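Local coordinates for protein intracellular exo-alpha-(1->5)-L-arabinofuranosidase (Bifidobacterium longum, PDB 2Y2W) that hydrolyses terminal non-reducing alpha-(1->5)-linked L-arabinofuranosyl residues of arabinans, and also acts on arabinoxylan, in the degradation of plant cell-wall polysaccharides, at residues M209-N214 with S337-G342; E162-V167 with V402-R407. All blocks are in the same frame, centred on the assembly; numbering follows the deposited sequence.

Contact 1. Residues M209-N214 with S337-G342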
loop_
_atom_site.group_PDB
_atom_site.type_symbol
_atom_site.label_atom_id
_atom_site.label_comp_id
_atom_site.label_asym_id
_atom_site.label_seq_id
_atom_site.Cartn_x
_atom_site.Cartn_y
_atom_site.Cartn_z
ATOM N N MET D 209 2.208 -2.525 25.579
ATOM C CA MET D 209 0.917 -2.305 24.937
ATOM C C MET D 209 1.023 -1.328 23.764
ATOM O O MET D 209 1.474 -0.190 23.926
ATOM C CB MET D 209 -0.106 -1.823 25.970
ATOM C CG MET D 209 -1.553 -2.044 25.581
ATOM S SD MET D 209 -2.643 -1.755 26.984
ATOM C CE MET D 209 -4.248 -1.824 26.193
ATOM N N TRP D 210 0.602 -1.795 22.590
ATOM C CA TRP D 210 0.690 -1.024 21.352
ATOM C C TRP D 210 -0.661 -0.939 20.655
ATOM O O TRP D 210 -1.383 -1.933 20.562
ATOM C CB TRP D 210 1.700 -1.657 20.389
ATOM C CG TRP D 210 3.124 -1.625 20.851
ATOM C CD1 TRP D 210 3.670 -2.337 21.878
ATOM C CD2 TRP D 210 4.195 -0.862 20.279
ATOM N NE1 TRP D 210 5.008 -2.052 21.994
ATOM C CE2 TRP D 210 5.357 -1.153 21.023
ATOM C CE3 TRP D 210 4.285 0.041 19.211
ATOM C CZ2 TRP D 210 6.592 -0.577 20.735
ATOM C CZ3 TRP D 210 5.512 0.614 18.927
ATOM C CH2 TRP D 210 6.650 0.303 19.687
ATOM N N CYS D 211 -0.989 0.250 20.157
ATOM C CA CYS D 211 -2.189 0.446 19.352
ATOM C C CYS D 211 -1.843 0.482 17.866
ATOM O O CYS D 211 -1.122 1.371 17.403
ATOM C CB CYS D 211 -2.919 1.726 19.762
ATOM S SG CYS D 211 -3.478 1.715 21.467
ATOM N N ILE D 212 -2.354 -0.499 17.130
ATOM C CA ILE D 212 -2.100 -0.598 15.701
ATOM C C ILE D 212 -3.068 0.314 14.946
ATOM O O ILE D 212 -4.165 -0.095 14.553
ATOM C CB ILE D 212 -2.172 -2.065 15.210
ATOM C CG1 ILE D 212 -1.288 -2.956 16.089
ATOM C CG2 ILE D 212 -1.729 -2.170 13.754
ATOM C CD1 ILE D 212 -1.671 -4.413 16.090
ATOM N N GLY D 213 -2.646 1.562 14.767
ATOM C CA GLY D 213 -3.457 2.572 14.102
ATOM C C GLY D 213 -4.425 3.257 15.039
ATOM O O GLY D 213 -4.523 2.902 16.217
ATOM N N ASN D 214 -5.140 4.241 14.499
ATOM C CA ASN D 214 -6.160 4.971 15.235
ATOM C C ASN D 214 -7.418 5.191 14.403
ATOM O O ASN D 214 -7.336 5.575 13.233
ATOM C CB ASN D 214 -5.624 6.323 15.697
ATOM C CG ASN D 214 -6.648 7.111 16.480
ATOM O OD1 ASN D 214 -6.860 6.862 17.667
ATOM N ND2 ASN D 214 -7.297 8.061 15.821
ATOM N N SER D 337 -10.625 -2.702 25.261
ATOM C CA SER D 337 -9.820 -1.545 25.630
ATOM C C SER D 337 -10.557 -0.248 25.309
ATOM O O SER D 337 -10.538 0.223 24.167
ATOM C CB SER D 337 -8.465 -1.583 24.916
ATOM O OG SER D 337 -7.638 -0.502 25.316
ATOM N N PHE D 338 -11.210 0.323 26.318
ATOM C CA PHE D 338 -11.893 1.608 26.178
ATOM C C PHE D 338 -10.893 2.765 26.162
ATOM O O PHE D 338 -10.901 3.625 27.045
ATOM C CB PHE D 338 -12.922 1.792 27.299
ATOM C CG PHE D 338 -14.340 1.584 26.858
ATOM C CD1 PHE D 338 -14.893 0.310 26.819
ATOM C CD2 PHE D 338 -15.126 2.668 26.477
ATOM C CE1 PHE D 338 -16.208 0.120 26.409
ATOM C CE2 PHE D 338 -16.440 2.489 26.066
ATOM C CZ PHE D 338 -16.984 1.213 26.032
ATOM N N ASP D 339 -10.049 2.787 25.132
ATOM C CA ASP D 339 -8.900 3.690 25.090
ATOM C C ASP D 339 -9.221 5.144 24.730
ATOM O O ASP D 339 -8.334 5.999 24.743
ATOM C CB ASP D 339 -7.768 3.119 24.216
ATOM C CG ASP D 339 -8.225 2.730 22.817
ATOM O OD1 ASP D 339 -9.383 3.013 22.442
ATOM O OD2 ASP D 339 -7.406 2.130 22.088
ATOM N N GLU D 340 -10.482 5.417 24.412
ATOM C CA GLU D 340 -10.970 6.790 24.296
ATOM C C GLU D 340 -12.392 6.897 24.840
ATOM O O GLU D 340 -13.351 6.492 24.183
ATOM C CB GLU D 340 -10.890 7.294 22.849
ATOM C CG GLU D 340 -9.511 7.807 22.445
ATOM C CD GLU D 340 -9.494 8.508 21.096
ATOM O OE1 GLU D 340 -10.461 9.235 20.776
ATOM O OE2 GLU D 340 -8.501 8.338 20.358
ATOM N N TRP D 341 -12.516 7.421 26.056
ATOM C CA TRP D 341 -13.822 7.641 26.673
ATOM C C TRP D 341 -13.866 8.971 27.418
ATOM O O TRP D 341 -12.826 9.552 27.723
ATOM C CB TRP D 341 -14.205 6.475 27.598
ATOM C CG TRP D 341 -13.423 6.404 28.883
ATOM C CD1 TRP D 341 -12.242 5.750 29.089
ATOM C CD2 TRP D 341 -13.774 7.001 30.140
ATOM N NE1 TRP D 341 -11.833 5.906 30.390
ATOM C CE2 TRP D 341 -12.754 6.670 31.058
ATOM C CE3 TRP D 341 -14.851 7.786 30.578
ATOM C CZ2 TRP D 341 -12.777 7.093 32.391
ATOM C CZ3 TRP D 341 -14.873 8.210 31.903
ATOM C CH2 TRP D 341 -13.840 7.860 32.794
ATOM N N GLY D 342 -15.077 9.450 27.695
ATOM C CA GLY D 342 -15.267 10.669 28.477
ATOM C C GLY D 342 -16.295 11.625 27.907
ATOM O O GLY D 342 -16.942 11.331 26.899
HETATM O O HOH W 1 -8.795 9.886 18.256
#
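Ser337 meets Met209 end to end: the methyl CE of Met209 reaches to 3.7 Å from Ser337 OG. The methionine spans the gap because its chain is fully extended, with CG anti to the backbone N (chi1 -158°) and the later torsions also trans. Two residues on, past Phe338, whose ring packs edge-to-face on Phe313 of helix 307-327, Asp339 sends its carboxylate toward Cys211, and OD2 lies 4.0 Å from Cys211 SG, a loose approach at van der Waals distance. Around this carboxylate, Arg109 offers NE to OD2 in a long, weak ion pair.

The two segments belong to the fourth and seventh strands of an eight-stranded parallel (beta/alpha)8 barrel, so no backbone bonds join them and their inward side chains meet across the lumen; Cys211 and Asp339, the nearest pair, have CA atoms 9.4 Å apart.

Glu340, where the chain turns a corner, is by similarity the nucleophile, and Asn214, which follows the end of strand 209-212, is by similarity a residue that binds the arabinofuranose. Their side chains cross at about a right angle while the amide and carboxylate planes are turned only 19° apart. Asn214 OD1 and Glu340 OE2, both acceptors, stand 3.5 Å from each other without a bond. Arg109 bridges them, NH1 in a salt bridge to Glu340 OE2 and NH2 hydrogen-bonded to Asn214 OD1; each acceptor thus has its own N-H partner, and the two oxygens can lie close without bonding each other. A water also links the pair, hydrogen-bonded to Glu340 OE2 at 2.6 Å and more weakly to Asn214 ND2 at 3.4 Å. On the other carboxylate oxygen, Tyr286 OH hydrogen-bonds to Glu340 OE1, while Gln221 OE1 holds Asn214 ND2.

Contact 2. Residues E162-V167 with V402-R407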
loop_
_atom_site.group_PDB
_atom_site.type_symbol
_atom_site.label_atom_id
_atom_site.label_comp_id
_atom_site.label_asym_id
_atom_site.label_seq_id
_atom_site.Cartn_x
_atom_site.Cartn_y
_atom_site.Cartn_z
ATOM N N GLU D 162 2.894 3.671 32.749
ATOM C CA GLU D 162 3.164 2.808 31.604
ATOM C C GLU D 162 2.815 3.556 30.313
ATOM O O GLU D 162 1.952 4.438 30.319
ATOM C CB GLU D 162 2.307 1.550 31.734
ATOM C CG GLU D 162 2.558 0.446 30.713
ATOM C CD GLU D 162 1.604 -0.731 30.883
ATOM O OE1 GLU D 162 0.830 -0.746 31.869
ATOM O OE2 GLU D 162 1.626 -1.645 30.030
ATOM N N ILE D 163 3.487 3.207 29.217
ATOM C CA ILE D 163 3.219 3.816 27.908
ATOM C C ILE D 163 2.409 2.887 27.009
ATOM O O ILE D 163 2.728 1.705 26.877
ATOM C CB ILE D 163 4.522 4.223 27.167
ATOM C CG1 ILE D 163 5.318 5.235 27.990
ATOM C CG2 ILE D 163 4.204 4.792 25.778
ATOM C CD1 ILE D 163 6.710 5.503 27.464
ATOM N N MET D 164 1.362 3.437 26.403
ATOM C CA MET D 164 0.587 2.735 25.390
ATOM C C MET D 164 0.841 3.405 24.036
ATOM O O MET D 164 0.250 4.439 23.716
ATOM C CB MET D 164 -0.899 2.754 25.751
ATOM C CG MET D 164 -1.734 1.724 25.008
ATOM S SD MET D 164 -3.495 2.109 25.045
ATOM C CE MET D 164 -3.891 1.855 26.775
ATOM N N LEU D 165 1.738 2.815 23.251
ATOM C CA LEU D 165 2.231 3.464 22.040
ATOM C C LEU D 165 1.408 3.126 20.807
ATOM O O LEU D 165 1.248 1.960 20.456
ATOM C CB LEU D 165 3.711 3.136 21.809
ATOM C CG LEU D 165 4.510 3.994 20.820
ATOM C CD1 LEU D 165 4.293 5.487 21.041
ATOM C CD2 LEU D 165 5.988 3.656 20.921
ATOM N N ALA D 166 0.889 4.164 20.160
ATOM C CA ALA D 166 0.132 4.017 18.927
ATOM C C ALA D 166 1.033 4.292 17.729
ATOM O O ALA D 166 1.825 5.240 17.745
ATOM C CB ALA D 166 -1.054 4.954 18.924
ATOM N N VAL D 167 0.915 3.458 16.699
ATOM C CA VAL D 167 1.697 3.636 15.472
ATOM C C VAL D 167 0.822 4.085 14.306
ATOM O O VAL D 167 -0.371 3.774 14.260
ATOM C CB VAL D 167 2.501 2.360 15.078
ATOM C CG1 VAL D 167 3.677 2.141 16.032
ATOM C CG2 VAL D 167 1.599 1.127 15.021
ATOM N N VAL D 402 -13.500 -5.648 30.113
ATOM C CA VAL D 402 -12.793 -4.393 29.884
ATOM C C VAL D 402 -11.605 -4.321 30.843
ATOM O O VAL D 402 -11.739 -3.910 31.998
ATOM C CB VAL D 402 -13.720 -3.160 30.051
ATOM C CG1 VAL D 402 -12.951 -1.865 29.801
ATOM C CG2 VAL D 402 -14.914 -3.257 29.110
ATOM N N ARG D 403 -10.443 -4.737 30.354
ATOM C CA ARG D 403 -9.239 -4.791 31.178
ATOM C C ARG D 403 -8.364 -3.544 31.021
ATOM O O ARG D 403 -7.314 -3.430 31.654
ATOM C CB ARG D 403 -8.443 -6.067 30.879
ATOM C CG ARG D 403 -9.222 -7.374 31.080
ATOM C CD ARG D 403 -9.650 -7.605 32.529
ATOM N NE ARG D 403 -8.521 -7.605 33.459
ATOM C CZ ARG D 403 -8.621 -7.814 34.768
ATOM N NH1 ARG D 403 -9.802 -8.050 35.325
ATOM N NH2 ARG D 403 -7.533 -7.791 35.525
ATOM N N SER D 404 -8.805 -2.614 30.178
ATOM C CA SER D 404 -8.109 -1.344 29.984
ATOM C C SER D 404 -9.071 -0.237 29.580
ATOM O O SER D 404 -10.015 -0.469 28.827
ATOM C CB SER D 404 -7.010 -1.478 28.931
ATOM O OG SER D 404 -6.255 -0.283 28.843
ATOM N N ALA D 405 -8.817 0.964 30.090
ATOM C CA ALA D 405 -9.576 2.152 29.717
ATOM C C ALA D 405 -8.690 3.395 29.778
ATOM O O ALA D 405 -7.923 3.576 30.725
ATOM C CB ALA D 405 -10.800 2.315 30.613
ATOM N N SER D 406 -8.793 4.240 28.757
ATOM C CA SER D 406 -8.024 5.476 28.707
ATOM C C SER D 406 -8.948 6.673 28.564
ATOM O O SER D 406 -9.611 6.832 27.537
ATOM C CB SER D 406 -7.016 5.454 27.553
ATOM O OG SER D 406 -6.292 4.238 27.520
ATOM N N ARG D 407 -8.995 7.506 29.601
ATOM C CA ARG D 407 -9.813 8.710 29.571
ATOM C C ARG D 407 -9.135 9.780 28.720
ATOM O O ARG D 407 -7.944 10.056 28.883
ATOM C CB ARG D 407 -10.077 9.237 30.981
ATOM C CG ARG D 407 -11.269 10.184 31.048
ATOM C CD ARG D 407 -11.092 11.247 32.115
ATOM N NE ARG D 407 -12.010 12.366 31.908
ATOM C CZ ARG D 407 -11.768 13.407 31.114
ATOM N NH1 ARG D 407 -10.630 13.490 30.433
ATOM N NH2 ARG D 407 -12.669 14.371 30.994
#
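Met164 lays its methyl group over two serine side chains of the facing strand, CE lying 3.5 Å from Ser406 OG and 3.8 Å from Ser404 OG. Both serines are reached by this single carbon, and the contact between 162-167 and 402-407 consists of nothing else. The methionine first runs straight out from its strand, CG anti to the backbone N (chi1 -163°), and then bends about the CG-SD bond (chi3 -68°), which swings CE aside from the line of the chain.

The serines stand two residues apart on one strand, and both start out toward strand 162-167, whereas Ala405 between them points away. Ser406 OG, turned beside its own nitrogen and anti to the carbonyl carbon (chi1 -47°), is the hydroxyl that stands closer to the methyl. No hydrogen bond crosses from one segment to the other. The methyl group touches the hydroxyl oxygens by van der Waals contact, and all three residues are buried.

This is the interior of the (beta/alpha)8 barrel, spanned between its third and eighth strands. The CA atoms of Met164 and Ser406, the closest in register, are 9.6 Å apart, a distance bridged by side chains alone. Ser406 is also near the catalytic end, its side chain about 6 Å from that of Glu340, the nucleophile by similarity.

Strand 162-167 is hydrogen-bonded through its backbone to strands 107-110 and 209-212, and Met164 rests on Cys107 and Arg109 of the former and on Met209 and Cys211 of the latter. Ser404 touches Ser337 of strand 335-341, beside it in the sheet, and Met209 across the lumen, while on the outer side Arg407 reaches a salt bridge with Glu388 of helix 382-397.

Overall arrangement
Contacts 1 and 2 are both buried in the barrel interior, with centres about 5 Å apart, and neither lies at the surface. They use four different strands in two neighbouring pairs: 162-167 beside 209-212, and 335-341 beside 402-408. Backbone bonds probably tie them together, Cys211 N to Leu165 O and Phe338 O to Ser406 N, both 2.8 Å. In sequence, contact 1 is nested within the loop closed by contact 2. Their chemistry differs: 162-167 with 402-407 is one methionine methyl against hydroxyls, whereas 209-214 with 337-342 passes from a similar methionine-serine touch to the acidic, amide and water groups of the active site assigned by similarity.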